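Long-range contacts in L-ornithine N(5)-monooxygenase (Pseudomonas aeruginosa, PDB 3S5W), which catalyses the FAD- and NADPH-dependent hydroxylation of L-ornithine to N(5)-hydroxy-L-ornithine, the first step in making hydroxamate siderophores such as pyoverdin: residues E148-E154 with L165-N171; V36-N42 with V185-G189. All blocks are in the same frame, centred on the assembly; numbering follows the deposited sequence.

Contact 1 of 2, residues E148-E154 with L165-N171; sequences EEVLRIE and LRVISRN. With FAD (flavin-adenine dinucleotide), chain C.
A beta hairpin of the FAD-binding region brings Glu148-Glu154 against Leu165-Asn171, and in its antiparallel ladder a classic beta bulge sets two residues, Leu151 and Arg152, opposite the single Ile168. The evidence is in the backbone, where Leu151 N donates to Ile168 O (2.7 Å) while Ile168 N turns to Arg152 O (3.1 Å). Beyond the bulge, Glu154 and Arg166 pair through both backbone bonds and through a salt bridge. Arg166 NE reaches Glu154 OE1 at 2.9 Å, nearly straight (167°), with carboxylate and guanidinium planes only 16° apart. Arg152 NE meets Glu154 OE2 at 2.9 Å, on the anti side and well tilted from the carboxylate plane, so one glutamate is shared between two arginines, which probably favours its charged form. CG of Arg152 sits between the backbone N and the carbonyl carbon (chi1 66°), and the chain then runs extended to NE, laying one guanidinium face over Ile168 CG2. At the other end, Leu151 CD2 covers a face of the Arg170 guanidinium, whose NH2 lies 3.3 Å from Glu149 OE1 in a salt bridge with the two planes steeply inclined. On the opposite face of the hairpin, Val167 CG1 packs on Ile153 CD1 (3.8 Å), and Ser169 OG donates to Glu148 OE1, an oxygen that also pairs with Arg179. Val150 N and O grip adenine N1A and N6A of FAD, backbone recognition of the Watson-Crick edge characteristic of an adenine-binding site.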
loop_
_atom_site.group_PDB
_atom_site.type_symbol
_atom_site.label_atom_id
_atom_site.label_comp_id
_atom_site.label_asym_id
_atom_site.label_seq_id
_atom_site.Cartn_x
_atom_site.Cartn_y
_atom_site.Cartn_z
ATOM N N GLU A 148 -7.859 16.639 3.061
ATOM C CA GLU A 148 -7.350 17.478 1.985
ATOM C C GLU A 148 -6.713 16.611 0.918
ATOM O O GLU A 148 -5.690 15.950 1.180
ATOM C CB GLU A 148 -6.303 18.452 2.512
ATOM C CG GLU A 148 -6.852 19.544 3.443
ATOM C CD GLU A 148 -5.985 20.791 3.448
ATOM O OE1 GLU A 148 -5.366 21.091 2.404
ATOM O OE2 GLU A 148 -5.910 21.468 4.494
ATOM N N GLU A 149 -7.320 16.615 -0.266
ATOM C CA GLU A 149 -6.781 15.909 -1.424
ATOM C C GLU A 149 -5.944 16.869 -2.258
ATOM O O GLU A 149 -6.468 17.911 -2.701
ATOM C CB GLU A 149 -7.917 15.315 -2.259
ATOM C CG GLU A 149 -7.436 14.583 -3.515
ATOM C CD GLU A 149 -8.550 14.003 -4.357
ATOM O OE1 GLU A 149 -9.740 14.241 -4.068
ATOM O OE2 GLU A 149 -8.230 13.310 -5.343
ATOM N N VAL A 150 -4.666 16.531 -2.463
ATOM C CA VAL A 150 -3.805 17.317 -3.331
ATOM C C VAL A 150 -4.203 17.006 -4.775
ATOM O O VAL A 150 -4.302 15.826 -5.179
ATOM C CB VAL A 150 -2.289 17.089 -3.083
ATOM C CG1 VAL A 150 -1.454 17.802 -4.121
ATOM C CG2 VAL A 150 -1.890 17.584 -1.715
ATOM N N LEU A 151 -4.493 18.061 -5.538
ATOM C CA LEU A 151 -4.918 17.860 -6.927
ATOM C C LEU A 151 -3.774 17.994 -7.941
ATOM O O LEU A 151 -3.725 17.266 -8.925
ATOM C CB LEU A 151 -6.073 18.816 -7.286
ATOM C CG LEU A 151 -7.306 18.862 -6.366
ATOM C CD1 LEU A 151 -8.231 20.033 -6.730
ATOM C CD2 LEU A 151 -8.094 17.562 -6.408
ATOM N N ARG A 152 -2.872 18.939 -7.714
ATOM C CA ARG A 152 -1.756 19.191 -8.642
ATOM C C ARG A 152 -0.688 20.066 -8.007
ATOM O O ARG A 152 -0.947 20.791 -7.052
ATOM C CB ARG A 152 -2.238 19.843 -9.959
ATOM C CG ARG A 152 -2.790 21.244 -9.793
ATOM C CD ARG A 152 -3.335 21.841 -11.129
ATOM N NE ARG A 152 -4.118 23.046 -10.835
ATOM C CZ ARG A 152 -5.401 23.042 -10.494
ATOM N NH1 ARG A 152 -6.074 21.904 -10.433
ATOM N NH2 ARG A 152 -6.013 24.180 -10.222
ATOM N N ILE A 153 0.508 20.006 -8.574
ATOM C CA ILE A 153 1.632 20.789 -8.115
ATOM C C ILE A 153 2.062 21.625 -9.297
ATOM O O ILE A 153 2.253 21.078 -10.382
ATOM C CB ILE A 153 2.816 19.892 -7.691
ATOM C CG1 ILE A 153 2.338 18.779 -6.743
ATOM C CG2 ILE A 153 3.946 20.731 -7.066
ATOM C CD1 ILE A 153 1.747 19.278 -5.435
ATOM N N GLU A 154 2.193 22.933 -9.077
ATOM C CA GLU A 154 2.602 23.885 -10.118
ATOM C C GLU A 154 3.908 24.610 -9.761
ATOM O O GLU A 154 4.164 24.901 -8.592
ATOM C CB GLU A 154 1.513 24.925 -10.350
ATOM C CG GLU A 154 0.271 24.395 -11.051
ATOM C CD GLU A 154 -0.900 25.357 -10.925
ATOM O OE1 GLU A 154 -0.701 26.482 -10.404
ATOM O OE2 GLU A 154 -2.021 24.983 -11.338
ATOM N N LEU A 165 7.064 25.806 -5.111
ATOM C CA LEU A 165 6.021 25.026 -5.728
ATOM C C LEU A 165 4.702 25.439 -5.143
ATOM O O LEU A 165 4.617 25.744 -3.962
ATOM C CB LEU A 165 6.269 23.511 -5.514
ATOM C CG LEU A 165 7.492 22.890 -6.195
ATOM C CD1 LEU A 165 7.764 21.516 -5.586
ATOM C CD2 LEU A 165 7.325 22.800 -7.726
ATOM N N ARG A 166 3.685 25.465 -5.993
ATOM C CA ARG A 166 2.327 25.743 -5.565
ATOM C C ARG A 166 1.633 24.400 -5.406
ATOM O O ARG A 166 1.582 23.621 -6.361
ATOM C CB ARG A 166 1.574 26.570 -6.626
ATOM C CG ARG A 166 2.006 28.021 -6.727
ATOM C CD ARG A 166 1.615 28.651 -8.112
ATOM N NE ARG A 166 0.209 28.421 -8.460
ATOM C CZ ARG A 166 -0.812 29.151 -8.017
ATOM N NH1 ARG A 166 -0.592 30.182 -7.216
ATOM N NH2 ARG A 166 -2.060 28.857 -8.378
ATOM N N VAL A 167 1.119 24.130 -4.209
ATOM C CA VAL A 167 0.397 22.893 -3.957
ATOM C C VAL A 167 -1.085 23.221 -3.887
ATOM O O VAL A 167 -1.510 23.985 -3.019
ATOM C CB VAL A 167 0.890 22.201 -2.634
ATOM C CG1 VAL A 167 0.123 20.886 -2.381
ATOM C CG2 VAL A 167 2.417 21.983 -2.651
ATOM N N ILE A 168 -1.863 22.645 -4.797
ATOM C CA ILE A 168 -3.286 22.906 -4.887
ATOM C C ILE A 168 -4.059 21.725 -4.292
ATOM O O ILE A 168 -3.941 20.604 -4.768
ATOM C CB ILE A 168 -3.757 23.118 -6.383
ATOM C CG1 ILE A 168 -3.186 24.405 -7.008
ATOM C CG2 ILE A 168 -5.275 23.234 -6.433
ATOM C CD1 ILE A 168 -1.732 24.432 -7.281
ATOM N N SER A 169 -4.858 21.988 -3.275
ATOM C CA SER A 169 -5.656 20.943 -2.657
ATOM C C SER A 169 -7.133 21.341 -2.539
ATOM O O SER A 169 -7.493 22.528 -2.687
ATOM C CB SER A 169 -5.061 20.547 -1.289
ATOM O OG SER A 169 -5.123 21.604 -0.341
ATOM N N ARG A 170 -7.980 20.349 -2.284
ATOM C CA ARG A 170 -9.399 20.550 -2.109
ATOM C C ARG A 170 -9.757 19.916 -0.762
ATOM O O ARG A 170 -9.302 18.802 -0.466
ATOM C CB ARG A 170 -10.174 19.882 -3.257
ATOM C CG ARG A 170 -11.715 20.016 -3.141
ATOM C CD ARG A 170 -12.487 19.515 -4.378
ATOM N NE ARG A 170 -12.333 18.078 -4.616
ATOM C CZ ARG A 170 -11.856 17.542 -5.743
ATOM N NH1 ARG A 170 -11.489 18.316 -6.767
ATOM N NH2 ARG A 170 -11.754 16.223 -5.856
ATOM N N ASN A 171 -10.508 20.619 0.080
ATOM C CA ASN A 171 -10.975 19.997 1.322
ATOM C C ASN A 171 -12.309 19.257 1.131
ATOM O O ASN A 171 -12.853 19.209 0.016
ATOM C CB ASN A 171 -10.954 20.955 2.538
ATOM C CG ASN A 171 -12.004 22.071 2.452
ATOM O OD1 ASN A 171 -13.011 21.959 1.740
ATOM N ND2 ASN A 171 -11.750 23.160 3.161
HETATM P PA FAD C . -0.134 4.528 2.074
HETATM O O1A FAD C . -0.903 3.940 0.951
HETATM O O2A FAD C . -0.217 3.758 3.403
HETATM O O5B FAD C . -0.644 6.046 2.353
HETATM C C5B FAD C . -0.867 6.909 1.264
HETATM C C4B FAD C . -1.715 8.033 1.835
HETATM O O4B FAD C . -1.862 8.999 0.829
HETATM C C3B FAD C . -3.118 7.536 2.169
HETATM O O3B FAD C . -3.398 7.772 3.534
HETATM C C2B FAD C . -4.041 8.338 1.242
HETATM O O2B FAD C . -5.208 8.804 1.911
HETATM C C1B FAD C . -3.183 9.514 0.888
HETATM N N9A FAD C . -3.410 10.091 -0.433
HETATM C C8A FAD C . -3.431 9.443 -1.665
HETATM N N7A FAD C . -3.595 10.398 -2.628
HETATM C C5A FAD C . -3.647 11.613 -2.018
HETATM C C6A FAD C . -3.800 12.906 -2.515
HETATM N N6A FAD C . -3.682 13.149 -3.831
HETATM N N1A FAD C . -3.827 13.963 -1.608
HETATM C C2A FAD C . -3.691 13.775 -0.247
HETATM N N3A FAD C . -3.537 12.486 0.252
HETATM C C4A FAD C . -3.519 11.431 -0.632
HETATM N N1 FAD C . 3.296 -3.604 4.070
HETATM C C2 FAD C . 3.992 -4.304 5.048
HETATM O O2 FAD C . 5.184 -4.107 5.215
HETATM N N3 FAD C . 3.349 -5.231 5.841
HETATM C C4 FAD C . 2.006 -5.480 5.702
HETATM O O4 FAD C . 1.460 -6.290 6.470
HETATM C C4X FAD C . 1.296 -4.787 4.703
HETATM N N5 FAD C . -0.058 -5.030 4.522
HETATM C C5X FAD C . -0.753 -4.357 3.530
HETATM C C6 FAD C . -2.121 -4.613 3.358
HETATM C C7 FAD C . -2.845 -3.956 2.373
HETATM C C7M FAD C . -4.310 -4.290 2.240
HETATM C C8 FAD C . -2.192 -3.057 1.537
HETATM C C8M FAD C . -2.912 -2.308 0.453
HETATM C C9 FAD C . -0.836 -2.794 1.699
HETATM C C9A FAD C . -0.099 -3.425 2.710
HETATM N N10 FAD C . 1.267 -3.177 2.887
HETATM C C10 FAD C . 1.959 -3.874 3.871
HETATM C "C1'" FAD C . 2.032 -2.240 2.004
HETATM C "C2'" FAD C . 1.731 -0.746 2.245
HETATM O "O2'" FAD C . 2.007 -0.136 0.980
HETATM C "C3'" FAD C . 2.666 -0.198 3.312
HETATM O "O3'" FAD C . 2.541 -0.914 4.557
HETATM C "C4'" FAD C . 2.374 1.293 3.619
HETATM O "O4'" FAD C . 0.978 1.463 3.833
HETATM C "C5'" FAD C . 2.928 2.290 2.568
HETATM O "O5'" FAD C . 2.903 3.575 3.161
HETATM P P FAD C . 2.724 4.938 2.308
HETATM O O1P FAD C . 2.584 6.032 3.338
HETATM O O2P FAD C . 3.882 5.009 1.349
HETATM O O3P FAD C . 1.354 4.710 1.524
#

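Contact 2 of 2, residues V36-N42 with V185-G189. With FAD (flavin-adenine dinucleotide), chain C.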
loop_
_atom_site.group_PDB
_atom_site.type_symbol
_atom_site.label_atom_id
_atom_site.label_comp_id
_atom_site.label_asym_id
_atom_site.label_seq_id
_atom_site.Cartn_x
_atom_site.Cartn_y
_atom_site.Cartn_z
ATOM N N VAL A 36 2.493 14.951 0.214
ATOM C CA VAL A 36 1.255 14.400 -0.273
ATOM C C VAL A 36 1.093 13.035 0.413
ATOM O O VAL A 36 1.882 12.097 0.135
ATOM C CB VAL A 36 1.291 14.206 -1.790
ATOM C CG1 VAL A 36 -0.059 13.698 -2.285
ATOM C CG2 VAL A 36 1.695 15.503 -2.489
ATOM N N GLY A 37 0.095 12.949 1.290
ATOM C CA GLY A 37 -0.198 11.754 2.090
ATOM C C GLY A 37 0.399 11.824 3.488
ATOM O O GLY A 37 1.451 12.439 3.717
ATOM N N PHE A 38 -0.291 11.201 4.434
ATOM C CA PHE A 38 0.265 11.038 5.770
ATOM C C PHE A 38 0.050 9.585 6.207
ATOM O O PHE A 38 -0.444 9.315 7.305
ATOM C CB PHE A 38 -0.352 12.030 6.780
ATOM C CG PHE A 38 0.545 12.314 7.973
ATOM C CD1 PHE A 38 1.929 12.492 7.793
ATOM C CD2 PHE A 38 0.020 12.409 9.259
ATOM C CE1 PHE A 38 2.772 12.777 8.862
ATOM C CE2 PHE A 38 0.856 12.695 10.358
ATOM C CZ PHE A 38 2.242 12.868 10.150
ATOM N N GLY A 39 0.388 8.661 5.311
ATOM C CA GLY A 39 0.480 7.237 5.670
ATOM C C GLY A 39 1.852 6.946 6.282
ATOM O O GLY A 39 2.653 7.871 6.533
ATOM N N PRO A 40 2.164 5.647 6.495
ATOM C CA PRO A 40 3.420 5.261 7.120
ATOM C C PRO A 40 4.667 5.934 6.552
ATOM O O PRO A 40 5.533 6.320 7.322
ATOM C CB PRO A 40 3.468 3.729 6.916
ATOM C CG PRO A 40 1.994 3.320 6.920
ATOM C CD PRO A 40 1.219 4.519 6.365
ATOM N N SER A 41 4.761 6.099 5.227
ATOM C CA SER A 41 5.970 6.712 4.664
ATOM C C SER A 41 6.195 8.122 5.230
ATOM O O SER A 41 7.293 8.474 5.644
ATOM C CB SER A 41 5.905 6.767 3.134
ATOM O OG SER A 41 6.129 5.484 2.602
ATOM N N ASN A 42 5.150 8.937 5.206
ATOM C CA ASN A 42 5.314 10.311 5.642
ATOM C C ASN A 42 5.236 10.487 7.145
ATOM O O ASN A 42 5.833 11.411 7.673
ATOM C CB ASN A 42 4.378 11.247 4.883
ATOM C CG ASN A 42 4.896 11.565 3.472
ATOM O OD1 ASN A 42 6.050 11.279 3.127
ATOM N ND2 ASN A 42 4.053 12.188 2.674
ATOM N N VAL A 185 7.310 16.182 -0.847
ATOM C CA VAL A 185 7.496 14.718 -0.776
ATOM C C VAL A 185 6.179 14.033 -1.180
ATOM O O VAL A 185 5.137 14.305 -0.618
ATOM C CB VAL A 185 8.114 14.251 0.580
ATOM C CG1 VAL A 185 7.221 14.621 1.761
ATOM C CG2 VAL A 185 8.388 12.723 0.576
ATOM N N VAL A 186 6.239 13.203 -2.212
ATOM C CA VAL A 186 5.048 12.580 -2.786
ATOM C C VAL A 186 4.950 11.115 -2.320
ATOM O O VAL A 186 5.718 10.282 -2.784
ATOM C CB VAL A 186 5.071 12.644 -4.335
ATOM C CG1 VAL A 186 3.845 11.988 -4.910
ATOM C CG2 VAL A 186 5.104 14.128 -4.813
ATOM N N SER A 187 4.009 10.831 -1.423
ATOM C CA SER A 187 3.838 9.468 -0.841
ATOM C C SER A 187 2.375 9.023 -0.808
ATOM O O SER A 187 1.818 8.787 0.269
ATOM C CB SER A 187 4.410 9.462 0.575
ATOM O OG SER A 187 5.715 10.008 0.580
ATOM N N PRO A 188 1.716 8.960 -1.985
ATOM C CA PRO A 188 0.270 8.750 -2.007
ATOM C C PRO A 188 -0.187 7.283 -2.042
ATOM O O PRO A 188 -1.385 7.017 -2.104
ATOM C CB PRO A 188 -0.163 9.458 -3.304
ATOM C CG PRO A 188 1.006 9.164 -4.238
ATOM C CD PRO A 188 2.244 9.243 -3.342
ATOM N N GLY A 189 0.763 6.346 -2.019
ATOM C CA GLY A 189 0.435 4.926 -2.021
ATOM C C GLY A 189 0.092 4.461 -3.422
ATOM O O GLY A 189 0.232 5.233 -4.376
HETATM P PA FAD C . -0.134 4.528 2.074
HETATM O O1A FAD C . -0.903 3.940 0.951
HETATM O O2A FAD C . -0.217 3.758 3.403
HETATM O O5B FAD C . -0.644 6.046 2.353
HETATM C C5B FAD C . -0.867 6.909 1.264
HETATM C C4B FAD C . -1.715 8.033 1.835
HETATM O O4B FAD C . -1.862 8.999 0.829
HETATM C C3B FAD C . -3.118 7.536 2.169
HETATM O O3B FAD C . -3.398 7.772 3.534
HETATM C C2B FAD C . -4.041 8.338 1.242
HETATM O O2B FAD C . -5.208 8.804 1.911
HETATM C C1B FAD C . -3.183 9.514 0.888
HETATM N N9A FAD C . -3.410 10.091 -0.433
HETATM C C8A FAD C . -3.431 9.443 -1.665
HETATM N N7A FAD C . -3.595 10.398 -2.628
HETATM C C5A FAD C . -3.647 11.613 -2.018
HETATM C C6A FAD C . -3.800 12.906 -2.515
HETATM N N6A FAD C . -3.682 13.149 -3.831
HETATM N N1A FAD C . -3.827 13.963 -1.608
HETATM C C2A FAD C . -3.691 13.775 -0.247
HETATM N N3A FAD C . -3.537 12.486 0.252
HETATM C C4A FAD C . -3.519 11.431 -0.632
HETATM N N1 FAD C . 3.296 -3.604 4.070
HETATM C C2 FAD C . 3.992 -4.304 5.048
HETATM O O2 FAD C . 5.184 -4.107 5.215
HETATM N N3 FAD C . 3.349 -5.231 5.841
HETATM C C4 FAD C . 2.006 -5.480 5.702
HETATM O O4 FAD C . 1.460 -6.290 6.470
HETATM C C4X FAD C . 1.296 -4.787 4.703
HETATM N N5 FAD C . -0.058 -5.030 4.522
HETATM C C5X FAD C . -0.753 -4.357 3.530
HETATM C C6 FAD C . -2.121 -4.613 3.358
HETATM C C7 FAD C . -2.845 -3.956 2.373
HETATM C C7M FAD C . -4.310 -4.290 2.240
HETATM C C8 FAD C . -2.192 -3.057 1.537
HETATM C C8M FAD C . -2.912 -2.308 0.453
HETATM C C9 FAD C . -0.836 -2.794 1.699
HETATM C C9A FAD C . -0.099 -3.425 2.710
HETATM N N10 FAD C . 1.267 -3.177 2.887
HETATM C C10 FAD C . 1.959 -3.874 3.871
HETATM C "C1'" FAD C . 2.032 -2.240 2.004
HETATM C "C2'" FAD C . 1.731 -0.746 2.245
HETATM O "O2'" FAD C . 2.007 -0.136 0.980
HETATM C "C3'" FAD C . 2.666 -0.198 3.312
HETATM O "O3'" FAD C . 2.541 -0.914 4.557
HETATM C "C4'" FAD C . 2.374 1.293 3.619
HETATM O "O4'" FAD C . 0.978 1.463 3.833
HETATM C "C5'" FAD C . 2.928 2.290 2.568
HETATM O "O5'" FAD C . 2.903 3.575 3.161
HETATM P P FAD C . 2.724 4.938 2.308
HETATM O O1P FAD C . 2.584 6.032 3.338
HETATM O O2P FAD C . 3.882 5.009 1.349
HETATM O O3P FAD C . 1.354 4.710 1.524
HETATM O O HOH W 1 2.216 8.642 3.087
#
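Val36 and Val186 form a parallel bridge, fixed by Val36 N to Val185 O at 2.8 Å (161°) and Ser187 N to Val36 O at 2.9 Å (146°), just where both chains leave the sheet. Their side chains lie on the same face of it, Val36 CG2 4.3 Å from Val186 CG2, while Val36 CG1, anti to its backbone N, points at the adenine of FAD and also approaches Pro188 CB. The turn after Val36 runs through Gly37 and Gly39 into the helix whose N-cap position is Gly39: with strand 30-36 and helix 40-56 this is the beta-turn-alpha element of a Rossmann-type dinucleotide-binding fold, its glycine-rich loop passing beside the FAD pyrophosphate. Gly37 CA lies against both FAD O4B and Ser187 O, which places the turn between the cofactor and the second segment. At the helix N terminus Ser41 donates from its backbone N to FAD O1P (2.9 Å), and its OG bonds to O2P (2.6 Å) as well as to Arg435, placing phosphate where the helix dipole would favour negative charge. Asn42 secures the turn from within: ND2 donates to Gly37 O (2.8 Å, 168°), which it meets from above the carbonyl plane. Ser187 OG donates to Asn42 OD1 (2.9 Å), likewise from above the plane of that carbonyl. One water spans the two segments, accepting from Gly39 N and donating to Ser187 O (2.8 Å) and FAD O1P.

How the contacts relate
From the N terminus, strand 30-36 and the start of helix 40-56 come first, and their partner, Val185-Gly189, follows more than 140 residues later; contact 2 thus closes a long loop. Contact 1 closes a short one, with 10 residues between its segments, and is nested entirely inside the loop closed by contact 2. Strand 176-181 bridges them: it pairs antiparallel with strand 161-171 and parallel with strand 30-36, putting both contacts in one mixed sheet. Their centres are 14 Å apart, yet they touch where Val150 CB lies 4.1 Å from Val36 CG1. FAD lies along both, with the adenine touched from the two contacts and the pyrophosphate met by contact 2.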